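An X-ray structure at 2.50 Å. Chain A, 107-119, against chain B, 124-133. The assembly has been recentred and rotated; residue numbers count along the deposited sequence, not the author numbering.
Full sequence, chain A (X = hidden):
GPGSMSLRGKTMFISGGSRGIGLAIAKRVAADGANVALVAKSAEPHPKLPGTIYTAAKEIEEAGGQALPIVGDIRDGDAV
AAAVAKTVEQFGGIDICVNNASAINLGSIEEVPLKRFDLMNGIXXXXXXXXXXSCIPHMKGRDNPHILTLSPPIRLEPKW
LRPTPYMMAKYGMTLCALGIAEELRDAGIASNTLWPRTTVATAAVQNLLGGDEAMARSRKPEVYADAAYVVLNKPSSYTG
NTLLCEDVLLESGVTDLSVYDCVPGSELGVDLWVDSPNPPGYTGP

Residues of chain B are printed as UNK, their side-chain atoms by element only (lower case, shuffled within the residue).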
# COMPACT_ATOMS: atom_id res chain seq x y z
N GLY A 107 6.61 14.94 -3.67
CA GLY A 107 5.60 15.86 -3.17
C GLY A 107 4.59 15.23 -2.20
O GLY A 107 4.49 13.98 -2.06
N SER A 108 3.83 16.10 -1.56
CA SER A 108 2.80 15.70 -0.63
C SER A 108 1.51 15.38 -1.36
O SER A 108 1.41 15.55 -2.58
CB SER A 108 2.51 16.84 0.34
OG SER A 108 1.73 17.84 -0.31
N ILE A 109 0.52 14.93 -0.60
CA ILE A 109 -0.80 14.67 -1.14
C ILE A 109 -1.35 15.94 -1.76
O ILE A 109 -2.13 15.87 -2.70
CB ILE A 109 -1.76 14.14 -0.06
CG1 ILE A 109 -3.14 13.81 -0.63
CG2 ILE A 109 -1.92 15.12 1.08
CD1 ILE A 109 -3.86 12.67 0.15
N GLU A 110 -0.94 17.11 -1.24
CA GLU A 110 -1.40 18.38 -1.81
C GLU A 110 -0.77 18.71 -3.16
O GLU A 110 -1.32 19.49 -3.90
CB GLU A 110 -1.18 19.54 -0.83
CG GLU A 110 -1.91 19.35 0.47
CD GLU A 110 -1.84 20.54 1.35
OE1 GLU A 110 -0.79 20.72 1.99
OE2 GLU A 110 -2.82 21.29 1.41
N GLU A 111 0.35 18.07 -3.49
CA GLU A 111 1.19 18.47 -4.62
C GLU A 111 1.23 17.43 -5.75
O GLU A 111 1.56 17.78 -6.88
CB GLU A 111 2.63 18.76 -4.12
CG GLU A 111 2.75 19.91 -3.07
CD GLU A 111 4.10 19.97 -2.30
OE1 GLU A 111 4.80 18.94 -2.08
OE2 GLU A 111 4.45 21.10 -1.88
N VAL A 112 0.90 16.16 -5.44
CA VAL A 112 0.97 15.06 -6.39
C VAL A 112 -0.42 14.68 -6.90
O VAL A 112 -1.17 14.00 -6.23
CB VAL A 112 1.60 13.84 -5.75
CG1 VAL A 112 1.56 12.65 -6.73
CG2 VAL A 112 3.03 14.16 -5.32
N PRO A 113 -0.77 15.12 -8.12
CA PRO A 113 -2.09 14.78 -8.64
C PRO A 113 -2.29 13.31 -8.87
O PRO A 113 -1.33 12.55 -8.96
CB PRO A 113 -2.15 15.52 -9.99
CG PRO A 113 -1.05 16.53 -9.92
CD PRO A 113 0.02 15.88 -9.10
N LEU A 114 -3.56 12.93 -8.97
CA LEU A 114 -3.96 11.54 -9.10
C LEU A 114 -3.22 10.84 -10.24
O LEU A 114 -2.68 9.76 -10.06
CB LEU A 114 -5.46 11.48 -9.33
CG LEU A 114 -6.18 10.17 -9.03
CD1 LEU A 114 -6.02 9.75 -7.58
CD2 LEU A 114 -7.64 10.39 -9.38
N LYS A 115 -3.16 11.49 -11.39
CA LYS A 115 -2.46 10.93 -12.55
C LYS A 115 -1.02 10.55 -12.21
O LYS A 115 -0.52 9.52 -12.64
CB LYS A 115 -2.52 11.94 -13.71
CG LYS A 115 -1.76 11.58 -15.02
CD LYS A 115 -1.72 12.85 -15.98
CE LYS A 115 -1.44 12.54 -17.49
NZ LYS A 115 -1.86 11.17 -17.95
N ARG A 116 -0.35 11.37 -11.41
CA ARG A 116 1.00 11.09 -10.98
C ARG A 116 1.05 9.94 -9.97
O ARG A 116 1.94 9.10 -10.00
CB ARG A 116 1.56 12.31 -10.29
CG ARG A 116 3.02 12.17 -9.99
CD ARG A 116 3.75 12.63 -11.20
NE ARG A 116 5.01 11.98 -11.36
CZ ARG A 116 5.77 12.17 -12.42
NH1 ARG A 116 5.37 13.01 -13.40
NH2 ARG A 116 6.93 11.55 -12.49
N PHE A 117 0.09 9.97 -9.05
CA PHE A 117 -0.07 8.92 -8.06
C PHE A 117 -0.21 7.56 -8.75
O PHE A 117 0.47 6.60 -8.38
CB PHE A 117 -1.28 9.22 -7.18
CG PHE A 117 -1.62 8.14 -6.23
CD1 PHE A 117 -1.16 8.18 -4.93
CD2 PHE A 117 -2.41 7.08 -6.64
CE1 PHE A 117 -1.46 7.19 -4.06
CE2 PHE A 117 -2.72 6.07 -5.76
CZ PHE A 117 -2.24 6.12 -4.47
N ASP A 118 -1.08 7.52 -9.75
CA ASP A 118 -1.27 6.33 -10.58
C ASP A 118 0.02 5.81 -11.18
O ASP A 118 0.20 4.62 -11.27
CB ASP A 118 -2.26 6.60 -11.71
CG ASP A 118 -3.65 6.79 -11.21
OD1 ASP A 118 -3.90 6.55 -10.02
OD2 ASP A 118 -4.51 7.23 -12.00
N LEU A 119 0.92 6.68 -11.57
CA LEU A 119 2.16 6.21 -12.17
C LEU A 119 2.95 5.46 -11.11
O LEU A 119 3.46 4.36 -11.36
CB LEU A 119 2.95 7.39 -12.77
CG LEU A 119 3.83 7.18 -13.99
CD1 LEU A 119 3.26 6.20 -14.99
CD2 LEU A 119 4.06 8.49 -14.69
N UNK B 124 -9.91 1.45 -2.63
CA UNK B 124 -9.43 1.67 -1.26
C UNK B 124 -8.16 2.50 -1.13
O UNK B 124 -8.10 3.41 -0.28
n UNK B 124 -10.01 -2.52 -0.60
c UNK B 124 -10.72 -1.72 0.19
o UNK B 124 -11.46 -2.15 1.09
c UNK B 124 -10.64 -0.21 -0.08
c UNK B 124 -9.29 0.32 -0.52
N UNK B 125 -7.14 2.20 -1.92
CA UNK B 125 -5.87 2.89 -1.80
C UNK B 125 -5.96 4.14 -2.64
O UNK B 125 -5.85 5.23 -2.13
c UNK B 125 -3.42 2.79 -2.03
c UNK B 125 -4.73 0.68 -1.57
c UNK B 125 -4.71 2.05 -2.27
N UNK B 126 -6.22 3.97 -3.92
CA UNK B 126 -6.38 5.11 -4.81
C UNK B 126 -7.59 5.95 -4.40
O UNK B 126 -7.50 7.18 -4.33
c UNK B 126 -6.51 4.61 -6.24
n UNK B 126 -7.33 7.65 -11.29
n UNK B 126 -8.71 6.42 -9.92
c UNK B 126 -6.43 5.72 -7.27
n UNK B 126 -6.42 6.20 -9.73
c UNK B 126 -7.49 6.74 -10.31
c UNK B 126 -6.46 5.17 -8.68
N UNK B 127 -8.70 5.29 -4.11
CA UNK B 127 -9.91 5.99 -3.71
C UNK B 127 -9.75 6.83 -2.45
O UNK B 127 -10.20 7.99 -2.40
N UNK B 128 -9.11 6.26 -1.42
CA UNK B 128 -8.91 7.02 -0.18
C UNK B 128 -8.03 8.24 -0.46
O UNK B 128 -8.26 9.31 0.12
c UNK B 128 -8.31 6.15 0.92
o UNK B 128 -9.27 5.13 1.26
c UNK B 128 -7.95 6.98 2.16
N UNK B 129 -7.05 8.07 -1.34
CA UNK B 129 -6.16 9.14 -1.73
C UNK B 129 -6.97 10.25 -2.46
O UNK B 129 -6.94 11.41 -2.07
c UNK B 129 -2.05 11.47 -3.71
c UNK B 129 -5.04 8.59 -2.62
c UNK B 129 -3.99 9.61 -3.01
c UNK B 129 -1.95 10.78 -2.54
c UNK B 129 -4.07 10.30 -4.21
c UNK B 129 -2.91 9.87 -2.18
c UNK B 129 -3.11 11.25 -4.56
o UNK B 129 -1.09 12.39 -4.02
N UNK B 130 -7.70 9.87 -3.51
CA UNK B 130 -8.44 10.85 -4.34
C UNK B 130 -9.51 11.60 -3.53
O UNK B 130 -9.60 12.83 -3.57
c UNK B 130 -9.06 10.15 -5.55
N UNK B 131 -10.32 10.86 -2.78
CA UNK B 131 -11.34 11.47 -1.95
C UNK B 131 -10.71 12.43 -0.92
O UNK B 131 -11.19 13.56 -0.78
c UNK B 131 -13.17 9.75 -2.21
c UNK B 131 -12.19 10.39 -1.23
c UNK B 131 -12.93 10.97 -0.03
N UNK B 132 -9.66 11.98 -0.22
CA UNK B 132 -9.03 12.79 0.81
C UNK B 132 -8.39 14.02 0.20
O UNK B 132 -8.57 15.11 0.70
o UNK B 132 -8.53 10.91 2.35
c UNK B 132 -7.97 12.00 1.61
N UNK B 133 -7.68 13.86 -0.91
CA UNK B 133 -7.02 14.96 -1.57
C UNK B 133 -8.01 16.01 -1.99
O UNK B 133 -7.78 17.22 -1.87
c UNK B 133 -6.29 14.47 -2.81
o UNK B 133 -5.81 14.61 -5.80
n UNK B 133 -3.71 14.93 -5.05
c UNK B 133 -5.58 15.56 -3.62
c UNK B 133 -5.04 15.00 -4.93
O HOH W 1 -5.55 14.86 -8.57

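Position 124 carries three carbons in a row, the third bearing one oxygen and one nitrogen. That is a terminal amide on a two-carbon arm. It lies out of reach of chain A. The residue is Q124(B).

Position 125 has three side-chain carbons, one carrying the other two. A branch at CB with no heteroatom means valine. V125(B) places CG1 4.3 Å from CZ of F117(A), at the edge of that ring.

Position 126 has a long side chain: three carbons, a nitrogen, then a carbon holding two more nitrogens. This is a guanidinium. One face of it lies under CD2 of L114(A), and its edge meets the carboxylate of D118(A). The residue is R126(B). NE donates to OD1 of D118(A) at 2.6 Å, and NH2 donates to OD2 of D118(A) at 2.9 Å. Together they make a two-pronged salt bridge. The chain is extended, with chi1 to chi3 all t, which carries the charged end out to the acid.

Position 127 has no side-chain atoms and touches nothing on chain A. It is G127(B).

Position 128 has one carbon carrying an oxygen and a second carbon. It does not reach chain A. This is T128(B), whose OG1 donates to O of Q124(B) at 2.6 Å, one turn back in the helix.

Position 129 has one carbon, then a six-carbon ring bearing one oxygen. The ring lies against F117(A), and the oxygen approaches the backbone of V112(A). A hydroxylated ring means tyrosine. Y129(B) points toward chain A and stacks face to face on F117(A), with centroids 4.1 Å apart and planes at 24°. Its OH donates to O of V112(A) at 2.7 Å.

Position 130 has a single carbon, CB, 3.7 Å from CD1 of L114(A). With nothing beyond CB, it is A130(B).

Position 131 has three carbons, branched at CB, and is out of reach of chain A. It is V131(B).

Position 132 has one carbon and one oxygen. Its CB lies 4.4 Å from CD1 of I109(A). The residue is S132(B); its OG donates to O of T128(B) at 2.8 Å.

Position 133 again has three carbons, the third with an oxygen and a nitrogen. This amide end comes close to the loop before the chain A helix. It is Q133(B). NE2 donates to O of I109(A) at 3.0 Å, nearly straight, and makes a weak bond to O of V112(A), also at 3.0 Å. OE1 accepts from a water 2.8 Å away, and that water accepts from N of L114(A) at 2.8 Å.

The two helices run nearly antiparallel, at 157°, with axes 11.0 Å apart at closest approach. Y129(B) fills the middle, with F117(A) over one face of its ring and L114(A) at its edge. The salt bridge fastens one end. Q133(B) ties the other to the loop backbone. The two stretches bury 630 Å² in all.

Chain B, residues 124-133: QVRGTYAVSQ
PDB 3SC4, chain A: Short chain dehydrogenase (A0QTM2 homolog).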